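Protein F-93 (Sulfolobus virus 1, PDB 1TBX) probably acts as a homodimeric winged-helix transcription factor that recognises a palindromic or pseudo-palindromic DNA target sequence. Local coordinates at residues F7-I12 with F36-A41; V13-Y18 with T82-Y87; Y18-I23 with Y29-A34. All blocks are in the same frame, centred on the assembly; numbering follows the deposited sequence.

Contact 1: F7-I12 with F36-A41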
ATOM      1  N   PHE A   7      -2.942  -1.091   1.734  1.00 34.91           N
ATOM      2  CA  PHE A   7      -2.094  -2.130   1.166  1.00 29.62           C
ATOM      3  C   PHE A   7      -2.876  -3.415   0.990  1.00 31.35           C
ATOM      4  O   PHE A   7      -3.616  -3.855   1.865  1.00 32.04           O
ATOM      5  CB  PHE A   7      -0.909  -2.443   2.096  1.00 30.36           C
ATOM      6  CG  PHE A   7      -0.264  -1.223   2.698  1.00 29.88           C
ATOM      7  CD1 PHE A   7      -0.610  -0.803   3.977  1.00 26.07           C
ATOM      8  CD2 PHE A   7       0.659  -0.471   1.978  1.00 23.32           C
ATOM      9  CE1 PHE A   7      -0.017   0.340   4.554  1.00 27.44           C
ATOM     10  CE2 PHE A   7       1.250   0.688   2.546  1.00 26.64           C
ATOM     11  CZ  PHE A   7       0.907   1.089   3.842  1.00 22.76           C
ATOM     12  N   TYR A   8      -2.700  -4.020  -0.164  1.00 28.20           N
ATOM     13  CA  TYR A   8      -3.196  -5.344  -0.409  1.00 28.84           C
ATOM     14  C   TYR A   8      -2.280  -6.360   0.277  1.00 28.58           C
ATOM     15  O   TYR A   8      -1.184  -6.003   0.734  1.00 33.56           O
ATOM     16  CB  TYR A   8      -3.159  -5.579  -1.900  1.00 28.81           C
ATOM     17  CG  TYR A   8      -4.340  -5.063  -2.663  1.00 36.36           C
ATOM     18  CD1 TYR A   8      -4.286  -3.839  -3.349  1.00 41.60           C
ATOM     19  CD2 TYR A   8      -5.498  -5.803  -2.749  1.00 35.02           C
ATOM     20  CE1 TYR A   8      -5.361  -3.391  -4.094  1.00 36.22           C
ATOM     21  CE2 TYR A   8      -6.564  -5.363  -3.475  1.00 38.51           C
ATOM     22  CZ  TYR A   8      -6.504  -4.164  -4.148  1.00 39.46           C
ATOM     23  OH  TYR A   8      -7.615  -3.766  -4.879  1.00 41.52           O
ATOM     24  N   PRO A   9      -2.708  -7.623   0.350  1.00 27.13           N
ATOM     25  CA  PRO A   9      -1.876  -8.674   0.962  1.00 26.00           C
ATOM     26  C   PRO A   9      -0.493  -8.852   0.355  1.00 28.80           C
ATOM     27  O   PRO A   9       0.497  -9.018   1.084  1.00 29.31           O
ATOM     28  CB  PRO A   9      -2.708  -9.920   0.779  1.00 23.79           C
ATOM     29  CG  PRO A   9      -4.108  -9.359   0.897  1.00 25.56           C
ATOM     30  CD  PRO A   9      -4.043  -8.124  -0.039  1.00 18.63           C
ATOM     31  N   GLU A  10      -0.419  -8.804  -0.962  1.00 26.95           N
ATOM     32  CA  GLU A  10       0.848  -8.934  -1.658  1.00 22.71           C
ATOM     33  C   GLU A  10       1.861  -7.921  -1.122  1.00 28.01           C
ATOM     34  O   GLU A  10       3.053  -8.235  -0.934  1.00 25.59           O
ATOM     35  CB  GLU A  10       0.533  -8.700  -3.109  1.00 24.77           C
ATOM     36  CG  GLU A  10      -0.984  -8.716  -3.298  1.00 32.98           C
ATOM     37  CD  GLU A  10      -1.470  -7.539  -4.102  1.00 36.14           C
ATOM     38  OE1 GLU A  10      -0.613  -6.767  -4.525  1.00 51.72           O
ATOM     39  OE2 GLU A  10      -2.689  -7.375  -4.346  1.00 42.93           O
ATOM     40  N   ALA A  11       1.379  -6.705  -0.836  1.00 29.65           N
ATOM     41  CA  ALA A  11       2.232  -5.666  -0.262  1.00 27.55           C
ATOM     42  C   ALA A  11       2.706  -6.026   1.149  1.00 27.21           C
ATOM     43  O   ALA A  11       3.890  -5.925   1.455  1.00 29.80           O
ATOM     44  CB  ALA A  11       1.530  -4.311  -0.287  1.00 27.28           C
ATOM     45  N   ILE A  12       1.796  -6.442   2.022  1.00 24.73           N
ATOM     46  CA  ILE A  12       2.216  -6.798   3.376  1.00 23.51           C
ATOM     47  C   ILE A  12       3.226  -7.957   3.357  1.00 26.17           C
ATOM     48  O   ILE A  12       4.317  -7.841   3.952  1.00 24.36           O
ATOM     49  CB  ILE A  12       1.014  -7.145   4.237  1.00 22.00           C
ATOM     50  CG1 ILE A  12       0.092  -5.937   4.278  1.00 26.86           C
ATOM     51  CG2 ILE A  12       1.453  -7.475   5.637  1.00 14.33           C
ATOM     52  CD1 ILE A  12      -1.326  -6.270   4.591  1.00 26.17           C
ATOM     53  N   PHE A  36      -1.152  -8.079  10.786  1.00 29.17           N
ATOM     54  CA  PHE A  36      -2.137  -7.733   9.802  1.00 23.90           C
ATOM     55  C   PHE A  36      -2.973  -8.969   9.511  1.00 25.82           C
ATOM     56  O   PHE A  36      -2.745  -9.630   8.492  1.00 26.92           O
ATOM     57  CB  PHE A  36      -1.405  -7.345   8.540  1.00 24.43           C
ATOM     58  CG  PHE A  36      -0.782  -6.018   8.622  1.00 28.56           C
ATOM     59  CD1 PHE A  36       0.578  -5.897   8.867  1.00 26.12           C
ATOM     60  CD2 PHE A  36      -1.560  -4.862   8.477  1.00 24.28           C
ATOM     61  CE1 PHE A  36       1.159  -4.657   8.954  1.00 23.02           C
ATOM     62  CE2 PHE A  36      -0.989  -3.623   8.572  1.00 23.16           C
ATOM     63  CZ  PHE A  36       0.388  -3.512   8.810  1.00 23.67           C
ATOM     64  N   PRO A  37      -3.933  -9.304  10.374  1.00 27.30           N
ATOM     65  CA  PRO A  37      -4.682 -10.590  10.241  1.00 29.18           C
ATOM     66  C   PRO A  37      -5.196 -10.856   8.817  1.00 29.31           C
ATOM     67  O   PRO A  37      -5.841 -10.002   8.205  1.00 32.21           O
ATOM     68  CB  PRO A  37      -5.874 -10.413  11.169  1.00 20.15           C
ATOM     69  CG  PRO A  37      -5.369  -9.435  12.192  1.00 26.47           C
ATOM     70  CD  PRO A  37      -4.415  -8.486  11.499  1.00 20.30           C
HETATM   71  N   MSE A  38      -4.841 -12.001   8.260  1.00 29.51           N
HETATM   72  CA  MSE A  38      -5.464 -12.415   7.026  1.00 26.53           C
HETATM   73  C   MSE A  38      -5.659 -13.913   7.061  1.00 27.68           C
HETATM   74  O   MSE A  38      -5.151 -14.612   7.962  1.00 27.23           O
HETATM   75  CB  MSE A  38      -4.669 -11.951   5.817  1.00 21.05           C
HETATM   76  CG  MSE A  38      -3.606 -12.887   5.353  1.00 32.83           C
HETATM   77 SE   MSE A  38      -2.079 -11.936   4.575  1.00 41.69          SE
HETATM   78  CE  MSE A  38      -2.111 -12.391   2.737  1.00 47.90           C
ATOM     79  N   SER A  39      -6.432 -14.428   6.116  1.00 26.48           N
ATOM     80  CA  SER A  39      -6.621 -15.863   6.110  1.00 18.45           C
ATOM     81  C   SER A  39      -5.449 -16.482   5.360  1.00 23.72           C
ATOM     82  O   SER A  39      -4.651 -15.757   4.682  1.00 23.14           O
ATOM     83  CB  SER A  39      -7.935 -16.205   5.466  1.00 12.70           C
ATOM     84  OG  SER A  39      -7.937 -15.952   4.078  1.00 13.48           O
ATOM     85  N   THR A  40      -5.339 -17.800   5.495  1.00 20.81           N
ATOM     86  CA  THR A  40      -4.364 -18.585   4.747  1.00 23.95           C
ATOM     87  C   THR A  40      -4.741 -18.559   3.265  1.00 24.05           C
ATOM     88  O   THR A  40      -3.872 -18.408   2.416  1.00 29.02           O
ATOM     89  CB  THR A  40      -4.333 -20.027   5.238  1.00 24.11           C
ATOM     90  OG1 THR A  40      -5.651 -20.590   5.062  1.00 27.68           O
ATOM     91  CG2 THR A  40      -4.019 -20.115   6.777  1.00 13.36           C
ATOM     92  N   ALA A  41      -6.026 -18.692   2.946  1.00 23.04           N
ATOM     93  CA  ALA A  41      -6.446 -18.465   1.565  1.00 22.22           C
ATOM     94  C   ALA A  41      -5.854 -17.118   1.085  1.00 23.59           C
ATOM     95  O   ALA A  41      -5.039 -17.086   0.143  1.00 26.47           O
ATOM     96  CB  ALA A  41      -7.984 -18.497   1.405  1.00 10.62           C
TER
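Ile-12 lies over one face of the Phe-36 ring, and Pro-9 receives the end of the Met-38 side chain (selenomethionine in the crystal). These two pairs carry the contact between the start of helix 9-17 and the loop that leads into helix 40-52. In the first pair the isoleucine straddles the root of the ring: CG1 is the atom over the face, CG2 lies off the ring plane beside the CG-CD1 bond, 3.7 Å from Phe-36 CD1, and Ile-12 CD1 is 4.1 Å from Phe-36 CG. With CG anti to the carbonyl carbon (chi1 -75°) the Phe-36 ring swings toward helix 9-17, and chi2 of 101° turns its face to Ile-12. The long Met-38 side chain, bent at its second and third torsions, brings methyl CE to 3.2 Å from Pro-9 CB, too imprecise at 2.7 Å resolution to signal strain. The two side chains meet at a slant, and the methyl touches one corner of the pyrrolidine ring, Met-38 CE being 4.1 Å from Pro-9 CG. Ile-12 CA stays 7.8 Å from Phe-36 CA; side chains span the gap, and 219 Å² is buried. Tyr-29 and Asn-33 of helix 25-33 hydrogen-bond the backbone O and N of Met-38, which fixes the loop from its other side. Tyr-8, at the N-cap position of helix 9-17, stacks on Tyr-8 of the second subunit. No hydrogen bond or charge pair crosses between the segments, so their fit rests on apolar packing, and polar bonds made elsewhere hold the loop before the probable recognition helix of the winged-helix fold.

Contact 2: V13-Y18 with T82-Y87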
ATOM      1  N   VAL A  13       2.865  -9.043   2.663  1.00 23.31           N
ATOM      2  CA  VAL A  13       3.639 -10.256   2.615  1.00 18.14           C
ATOM      3  C   VAL A  13       5.005  -9.886   2.083  1.00 24.11           C
ATOM      4  O   VAL A  13       6.013 -10.204   2.682  1.00 30.17           O
ATOM      5  CB  VAL A  13       2.969 -11.271   1.715  1.00 23.61           C
ATOM      6  CG1 VAL A  13       3.899 -12.469   1.510  1.00 14.49           C
ATOM      7  CG2 VAL A  13       1.500 -11.683   2.280  1.00  9.55           C
ATOM      8  N   LEU A  14       5.055  -9.122   1.011  1.00 23.68           N
ATOM      9  CA  LEU A  14       6.342  -8.695   0.486  1.00 24.74           C
ATOM     10  C   LEU A  14       7.224  -7.939   1.515  1.00 27.91           C
ATOM     11  O   LEU A  14       8.412  -8.246   1.695  1.00 26.44           O
ATOM     12  CB  LEU A  14       6.117  -7.852  -0.783  1.00 27.60           C
ATOM     13  CG  LEU A  14       7.350  -7.748  -1.681  1.00 29.11           C
ATOM     14  CD1 LEU A  14       7.868  -9.149  -1.942  1.00 23.89           C
ATOM     15  CD2 LEU A  14       7.059  -6.972  -2.987  1.00 23.90           C
ATOM     16  N   ALA A  15       6.638  -6.947   2.179  1.00 26.89           N
ATOM     17  CA  ALA A  15       7.334  -6.137   3.171  1.00 25.17           C
ATOM     18  C   ALA A  15       7.886  -7.024   4.263  1.00 27.88           C
ATOM     19  O   ALA A  15       9.029  -6.883   4.663  1.00 34.09           O
ATOM     20  CB  ALA A  15       6.384  -5.143   3.776  1.00 22.52           C
ATOM     21  N   TYR A  16       7.075  -7.963   4.733  1.00 27.22           N
ATOM     22  CA  TYR A  16       7.481  -8.805   5.847  1.00 25.41           C
ATOM     23  C   TYR A  16       8.613  -9.764   5.512  1.00 26.16           C
ATOM     24  O   TYR A  16       9.395 -10.169   6.392  1.00 27.09           O
ATOM     25  CB  TYR A  16       6.273  -9.530   6.406  1.00 26.40           C
ATOM     26  CG  TYR A  16       5.592  -8.635   7.388  1.00 33.71           C
ATOM     27  CD1 TYR A  16       4.846  -7.508   6.967  1.00 33.18           C
ATOM     28  CD2 TYR A  16       5.755  -8.851   8.766  1.00 36.01           C
ATOM     29  CE1 TYR A  16       4.248  -6.651   7.925  1.00 36.54           C
ATOM     30  CE2 TYR A  16       5.161  -8.014   9.725  1.00 31.09           C
ATOM     31  CZ  TYR A  16       4.416  -6.930   9.312  1.00 37.76           C
ATOM     32  OH  TYR A  16       3.873  -6.144  10.303  1.00 36.73           O
ATOM     33  N   LEU A  17       8.716 -10.119   4.239  1.00 24.41           N
ATOM     34  CA  LEU A  17       9.752 -11.042   3.817  1.00 24.43           C
ATOM     35  C   LEU A  17      11.133 -10.365   3.898  1.00 29.61           C
ATOM     36  O   LEU A  17      12.159 -11.017   4.174  1.00 28.32           O
ATOM     37  CB  LEU A  17       9.470 -11.526   2.400  1.00 23.46           C
ATOM     38  CG  LEU A  17      10.405 -12.569   1.822  1.00 21.21           C
ATOM     39  CD1 LEU A  17      10.650 -13.634   2.866  1.00 20.38           C
ATOM     40  CD2 LEU A  17       9.785 -13.151   0.585  1.00 22.25           C
ATOM     41  N   TYR A  18      11.146  -9.056   3.658  1.00 25.79           N
ATOM     42  CA  TYR A  18      12.375  -8.362   3.693  1.00 27.15           C
ATOM     43  C   TYR A  18      13.006  -8.609   5.043  1.00 29.98           C
ATOM     44  O   TYR A  18      12.353  -8.522   6.079  1.00 37.33           O
ATOM     45  CB  TYR A  18      12.221  -6.873   3.400  1.00 25.28           C
ATOM     46  CG  TYR A  18      13.591  -6.215   3.302  1.00 24.98           C
ATOM     47  CD1 TYR A  18      14.310  -6.232   2.099  1.00 21.10           C
ATOM     48  CD2 TYR A  18      14.195  -5.610   4.426  1.00 21.87           C
ATOM     49  CE1 TYR A  18      15.589  -5.644   2.000  1.00 25.34           C
ATOM     50  CE2 TYR A  18      15.464  -4.989   4.331  1.00 23.01           C
ATOM     51  CZ  TYR A  18      16.169  -5.023   3.117  1.00 25.74           C
ATOM     52  OH  TYR A  18      17.451  -4.446   3.008  1.00 28.87           O
ATOM     53  N   THR A  82       8.752   0.623   4.601  1.00 25.80           N
ATOM     54  CA  THR A  82       8.824   1.982   5.123  1.00 26.33           C
ATOM     55  C   THR A  82       7.400   2.595   5.195  1.00 27.50           C
ATOM     56  O   THR A  82       7.006   3.137   6.215  1.00 27.84           O
ATOM     57  CB  THR A  82       9.948   2.841   4.300  1.00 25.68           C
ATOM     58  OG1 THR A  82       9.887   4.237   4.589  1.00 33.43           O
ATOM     59  CG2 THR A  82       9.713   2.917   2.853  1.00 25.33           C
ATOM     60  N   ALA A  83       6.632   2.436   4.117  1.00 24.30           N
ATOM     61  CA  ALA A  83       5.215   2.741   4.074  1.00 22.83           C
ATOM     62  C   ALA A  83       4.353   2.036   5.169  1.00 23.23           C
ATOM     63  O   ALA A  83       3.703   2.725   5.975  1.00 23.15           O
ATOM     64  CB  ALA A  83       4.680   2.480   2.687  1.00 17.13           C
ATOM     65  N   ILE A  84       4.357   0.695   5.222  1.00 21.18           N
ATOM     66  CA  ILE A  84       3.620  -0.055   6.267  1.00 22.97           C
ATOM     67  C   ILE A  84       4.067   0.303   7.682  1.00 25.84           C
ATOM     68  O   ILE A  84       3.249   0.484   8.603  1.00 27.36           O
ATOM     69  CB  ILE A  84       3.767  -1.564   6.058  1.00 28.63           C
ATOM     70  CG1 ILE A  84       3.017  -1.991   4.792  1.00 29.18           C
ATOM     71  CG2 ILE A  84       3.277  -2.339   7.295  1.00 23.02           C
ATOM     72  CD1 ILE A  84       3.686  -3.065   4.036  1.00 32.75           C
ATOM     73  N   GLU A  85       5.371   0.424   7.851  1.00 23.45           N
ATOM     74  CA  GLU A  85       5.909   0.798   9.129  1.00 23.55           C
ATOM     75  C   GLU A  85       5.436   2.170   9.592  1.00 24.58           C
ATOM     76  O   GLU A  85       5.161   2.364  10.787  1.00 23.57           O
ATOM     77  CB  GLU A  85       7.410   0.732   9.059  1.00 17.61           C
ATOM     78  CG  GLU A  85       8.006   0.488  10.407  1.00 29.68           C
ATOM     79  CD  GLU A  85       7.813  -0.956  10.880  1.00 40.90           C
ATOM     80  OE1 GLU A  85       7.610  -1.871   9.999  1.00 37.81           O
ATOM     81  OE2 GLU A  85       7.878  -1.155  12.145  1.00 42.88           O
ATOM     82  N   THR A  86       5.359   3.115   8.642  1.00 21.45           N
ATOM     83  CA  THR A  86       4.962   4.464   8.937  1.00 20.36           C
ATOM     84  C   THR A  86       3.491   4.385   9.275  1.00 20.56           C
ATOM     85  O   THR A  86       3.034   5.007  10.221  1.00 20.72           O
ATOM     86  CB  THR A  86       5.195   5.365   7.693  1.00 25.13           C
ATOM     87  OG1 THR A  86       6.593   5.398   7.381  1.00 24.61           O
ATOM     88  CG2 THR A  86       4.814   6.851   7.975  1.00 15.05           C
ATOM     89  N   TYR A  87       2.760   3.597   8.489  1.00 19.57           N
ATOM     90  CA  TYR A  87       1.355   3.316   8.788  1.00 23.58           C
ATOM     91  C   TYR A  87       1.129   2.830  10.217  1.00 25.58           C
ATOM     92  O   TYR A  87       0.344   3.458  10.943  1.00 21.65           O
ATOM     93  CB  TYR A  87       0.775   2.255   7.870  1.00 25.03           C
ATOM     94  CG  TYR A  87      -0.718   2.088   8.049  1.00 28.57           C
ATOM     95  CD1 TYR A  87      -1.542   3.205   8.187  1.00 30.69           C
ATOM     96  CD2 TYR A  87      -1.310   0.819   8.090  1.00 25.78           C
ATOM     97  CE1 TYR A  87      -2.902   3.081   8.355  1.00 30.12           C
ATOM     98  CE2 TYR A  87      -2.680   0.689   8.260  1.00 28.33           C
ATOM     99  CZ  TYR A  87      -3.470   1.822   8.392  1.00 30.31           C
ATOM    100  OH  TYR A  87      -4.837   1.727   8.526  1.00 31.18           O
TER
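Ala-15 CB meets Ile-84 CD1 at 3.4 Å where helix 9-17 faces the long C-terminal helix 71-94. This is the close part of the contact: the two CA atoms are 7.8 Å apart, the alanine is small enough to let the helices approach, and the isoleucine bridges what remains. Its chi1 of -69° sets CG1 beside the backbone N, a placement that sends CD1 to the alanine methyl and puts CG2 on the branch nearer Tyr-16. There the packing is looser. Tyr-16 CE1 is 4.5 Å from Ile-84 CG2, and the ring is set obliquely to that methyl; Tyr-16 has further neighbours, among them Lys-81 in a cation-pi contact and Leu-28 and Val-32 of helix 25-33.

Elsewhere on 82-87, Thr-82, Glu-85 and Thr-86 are polar and partly exposed, whereas Ala-83 and Tyr-87 are buried where the second subunit packs, against its Ser-79 and Phe-76 respectively. Thr-82 O accepts both Thr-86 N, at 2.9 Å, and Thr-86 OG1, at 2.6 Å, the two donors reaching it from opposite faces of the carbonyl plane. Glu-85 forms a salt bridge with Lys-88. Only 103 Å² is buried between the segments, and all three touching residues are buried. The contact is apolar, with no hydrogen bond across it; the Thr-86 hydroxyl and the Glu-85 carboxylate find partners within helix 71-94.

Contact 3: Y18-I23 with Y29-A34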
ATOM      1  N   TYR A  18      11.146  -9.056   3.658  1.00 25.79           N
ATOM      2  CA  TYR A  18      12.375  -8.362   3.693  1.00 27.15           C
ATOM      3  C   TYR A  18      13.006  -8.609   5.043  1.00 29.98           C
ATOM      4  O   TYR A  18      12.353  -8.522   6.079  1.00 37.33           O
ATOM      5  CB  TYR A  18      12.221  -6.873   3.400  1.00 25.28           C
ATOM      6  CG  TYR A  18      13.591  -6.215   3.302  1.00 24.98           C
ATOM      7  CD1 TYR A  18      14.310  -6.232   2.099  1.00 21.10           C
ATOM      8  CD2 TYR A  18      14.195  -5.610   4.426  1.00 21.87           C
ATOM      9  CE1 TYR A  18      15.589  -5.644   2.000  1.00 25.34           C
ATOM     10  CE2 TYR A  18      15.464  -4.989   4.331  1.00 23.01           C
ATOM     11  CZ  TYR A  18      16.169  -5.023   3.117  1.00 25.74           C
ATOM     12  OH  TYR A  18      17.451  -4.446   3.008  1.00 28.87           O
ATOM     13  N   ASP A  19      14.288  -8.946   5.000  1.00 31.51           N
ATOM     14  CA  ASP A  19      15.012  -9.321   6.181  1.00 40.95           C
ATOM     15  C   ASP A  19      14.611 -10.657   6.824  1.00 39.22           C
ATOM     16  O   ASP A  19      15.172 -11.014   7.885  1.00 38.27           O
ATOM     17  CB  ASP A  19      14.851  -8.212   7.255  1.00 47.12           C
ATOM     18  CG  ASP A  19      16.124  -7.395   7.461  1.00 52.30           C
ATOM     19  OD1 ASP A  19      17.224  -7.903   7.129  1.00 49.70           O
ATOM     20  OD2 ASP A  19      16.108  -6.223   7.926  1.00 59.69           O
ATOM     21  N   ASN A  20      13.647 -11.370   6.242  1.00 36.54           N
ATOM     22  CA  ASN A  20      13.303 -12.689   6.744  1.00 32.03           C
ATOM     23  C   ASN A  20      13.487 -13.745   5.705  1.00 35.14           C
ATOM     24  O   ASN A  20      12.806 -14.786   5.730  1.00 35.62           O
ATOM     25  CB  ASN A  20      11.885 -12.726   7.281  1.00 34.59           C
ATOM     26  CG  ASN A  20      11.774 -12.059   8.619  1.00 40.28           C
ATOM     27  OD1 ASN A  20      10.703 -12.006   9.205  1.00 43.24           O
ATOM     28  ND2 ASN A  20      12.895 -11.518   9.112  1.00 47.18           N
ATOM     29  N   GLU A  21      14.397 -13.488   4.774  1.00 31.86           N
ATOM     30  CA  GLU A  21      14.658 -14.500   3.774  1.00 31.45           C
ATOM     31  C   GLU A  21      15.116 -15.800   4.451  1.00 30.77           C
ATOM     32  O   GLU A  21      15.818 -15.753   5.460  1.00 31.41           O
ATOM     33  CB  GLU A  21      15.636 -13.978   2.753  1.00 30.78           C
ATOM     34  CG  GLU A  21      15.001 -12.938   1.852  1.00 27.10           C
ATOM     35  CD  GLU A  21      16.037 -12.234   1.029  1.00 31.75           C
ATOM     36  OE1 GLU A  21      16.941 -12.912   0.516  1.00 38.15           O
ATOM     37  OE2 GLU A  21      15.980 -10.987   0.933  1.00 44.49           O
ATOM     38  N   GLY A  22      14.649 -16.947   3.951  1.00 27.92           N
ATOM     39  CA  GLY A  22      14.957 -18.210   4.594  1.00 29.22           C
ATOM     40  C   GLY A  22      13.796 -18.762   5.393  1.00 30.62           C
ATOM     41  O   GLY A  22      13.752 -19.958   5.755  1.00 30.73           O
ATOM     42  N   ILE A  23      12.845 -17.887   5.684  1.00 31.05           N
ATOM     43  CA  ILE A  23      11.741 -18.239   6.561  1.00 30.29           C
ATOM     44  C   ILE A  23      10.907 -19.306   5.860  1.00 28.66           C
ATOM     45  O   ILE A  23      10.655 -19.207   4.661  1.00 25.33           O
ATOM     46  CB  ILE A  23      10.911 -16.981   6.913  1.00 27.25           C
ATOM     47  CG1 ILE A  23       9.795 -17.323   7.913  1.00 29.79           C
ATOM     48  CG2 ILE A  23      10.337 -16.326   5.647  1.00 30.70           C
ATOM     49  CD1 ILE A  23       9.558 -16.250   9.018  1.00 20.18           C
ATOM     50  N   TYR A  29       3.649 -16.661   7.134  1.00 26.22           N
ATOM     51  CA  TYR A  29       2.267 -16.458   7.396  1.00 23.82           C
ATOM     52  C   TYR A  29       1.958 -16.115   8.861  1.00 28.48           C
ATOM     53  O   TYR A  29       1.202 -15.172   9.109  1.00 30.90           O
ATOM     54  CB  TYR A  29       1.463 -17.672   7.019  1.00 23.06           C
ATOM     55  CG  TYR A  29       0.050 -17.493   7.499  1.00 21.55           C
ATOM     56  CD1 TYR A  29      -0.745 -16.460   7.003  1.00 21.83           C
ATOM     57  CD2 TYR A  29      -0.463 -18.279   8.492  1.00 18.59           C
ATOM     58  CE1 TYR A  29      -2.022 -16.285   7.437  1.00 19.43           C
ATOM     59  CE2 TYR A  29      -1.770 -18.126   8.925  1.00 16.83           C
ATOM     60  CZ  TYR A  29      -2.526 -17.125   8.395  1.00 16.80           C
ATOM     61  OH  TYR A  29      -3.782 -16.921   8.840  1.00 12.24           O
ATOM     62  N   LYS A  30       2.490 -16.879   9.820  1.00 26.13           N
ATOM     63  CA  LYS A  30       2.222 -16.595  11.228  1.00 24.34           C
ATOM     64  C   LYS A  30       2.584 -15.166  11.609  1.00 26.41           C
ATOM     65  O   LYS A  30       1.840 -14.477  12.301  1.00 33.34           O
ATOM     66  CB  LYS A  30       2.966 -17.539  12.119  1.00 18.12           C
ATOM     67  CG  LYS A  30       2.310 -18.863  12.202  1.00 17.78           C
ATOM     68  CD  LYS A  30       3.312 -19.859  12.664  1.00 23.18           C
ATOM     69  CE  LYS A  30       2.941 -20.265  14.088  1.00 35.70           C
ATOM     70  NZ  LYS A  30       4.125 -20.616  14.931  1.00 39.65           N
ATOM     71  N   LYS A  31       3.711 -14.718  11.119  1.00 22.98           N
ATOM     72  CA  LYS A  31       4.257 -13.422  11.442  1.00 25.97           C
ATOM     73  C   LYS A  31       3.380 -12.280  10.893  1.00 29.06           C
ATOM     74  O   LYS A  31       3.044 -11.339  11.616  1.00 28.58           O
ATOM     75  CB  LYS A  31       5.619 -13.349  10.777  1.00 27.44           C
ATOM     76  CG  LYS A  31       6.519 -12.315  11.297  1.00 36.29           C
ATOM     77  CD  LYS A  31       7.939 -12.604  10.823  1.00 40.66           C
ATOM     78  CE  LYS A  31       8.593 -13.689  11.658  1.00 42.30           C
ATOM     79  NZ  LYS A  31       9.180 -13.121  12.895  1.00 42.30           N
ATOM     80  N   VAL A  32       3.054 -12.367   9.604  1.00 26.13           N
ATOM     81  CA  VAL A  32       2.222 -11.405   8.915  1.00 23.50           C
ATOM     82  C   VAL A  32       0.909 -11.330   9.680  1.00 28.20           C
ATOM     83  O   VAL A  32       0.454 -10.248  10.113  1.00 30.50           O
ATOM     84  CB  VAL A  32       1.984 -11.828   7.426  1.00 22.18           C
ATOM     85  CG1 VAL A  32       0.792 -11.142   6.815  1.00 20.78           C
ATOM     86  CG2 VAL A  32       3.219 -11.517   6.576  1.00 22.34           C
ATOM     87  N   ASN A  33       0.317 -12.495   9.890  1.00 27.05           N
ATOM     88  CA  ASN A  33      -0.972 -12.574  10.503  1.00 24.60           C
ATOM     89  C   ASN A  33      -1.063 -11.990  11.934  1.00 24.85           C
ATOM     90  O   ASN A  33      -2.089 -11.406  12.311  1.00 26.12           O
ATOM     91  CB  ASN A  33      -1.424 -14.001  10.434  1.00 19.03           C
ATOM     92  CG  ASN A  33      -2.745 -14.176  11.051  1.00 20.82           C
ATOM     93  OD1 ASN A  33      -3.763 -13.753  10.501  1.00 24.40           O
ATOM     94  ND2 ASN A  33      -2.752 -14.738  12.249  1.00 17.06           N
ATOM     95  N   ALA A  34       0.019 -12.150  12.696  1.00 23.06           N
ATOM     96  CA  ALA A  34       0.218 -11.553  14.027  1.00 22.15           C
ATOM     97  C   ALA A  34       0.095 -10.025  14.040  1.00 26.81           C
ATOM     98  O   ALA A  34      -0.078  -9.451  15.104  1.00 32.54           O
ATOM     99  CB  ALA A  34       1.603 -11.962  14.592  1.00 14.40           C
TER
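Asn-20 turns its CG to the side of its backbone N (chi1 -76°), and Lys-31, reaching back from helix 25-33, bends at its third and fourth torsions; together these settings bring the amide oxygen against the lysine's methylenes and not its ammonium. Asn-20 OD1 is 3.3 Å from Lys-31 CD but 4.1 Å from Lys-31 NZ, and no hydrogen bond joins the pair. The two side chains approach from opposite directions, while Ile-23 passes obliquely across the lysine, its CD1 3.8 Å from Lys-31 CE. The other end of the amide is tied locally: Asn-20 ND2 donates to Asp-19 O at 2.6 Å, and the bond restrains rotation of the amide, though the donor stands above the carbonyl plane (C=O...N 94°). A type II turn from Asn-20 to Ile-23, closed by Ile-23 N to Asn-20 O at 3.1 Å, places Gly-22 at positive phi (104°), where a CB would press on the preceding carbonyl oxygen. This surface contact, burying 97 Å², lays the loop that follows helix 9-17 against helix 25-33: Ile-23 also packs on Leu-17 of the first helix, and the backbones of Gly-22 and Ile-23 hydrogen-bond to Leu-67 of strand 64-69, joining the loop to the wing hairpin.

The three contacts lie with their centres 11 to 12 Å apart around helix 9-17, which contributes a segment to contacts 1 and 2 and runs into the loop of contact 3 at Tyr-18. Along the chain, contacts 1 and 2 alternate, whereas contact 3 falls between the two segments of each. They touch directly: Phe-36 CZ is 3.5 Å from Ile-84 CG2, and Tyr-16 CB is 3.6 Å from Val-32 CG2. Contact 1 thus ties helix 9-17 to the approach to helix 40-52, contact 2 adds helix 71-94, and contact 3 secures the turn before helix 25-33. Contacts 1 and 2 also reach the second subunit, which suggests that the packing of the winged-helix core runs on into the dimer interface.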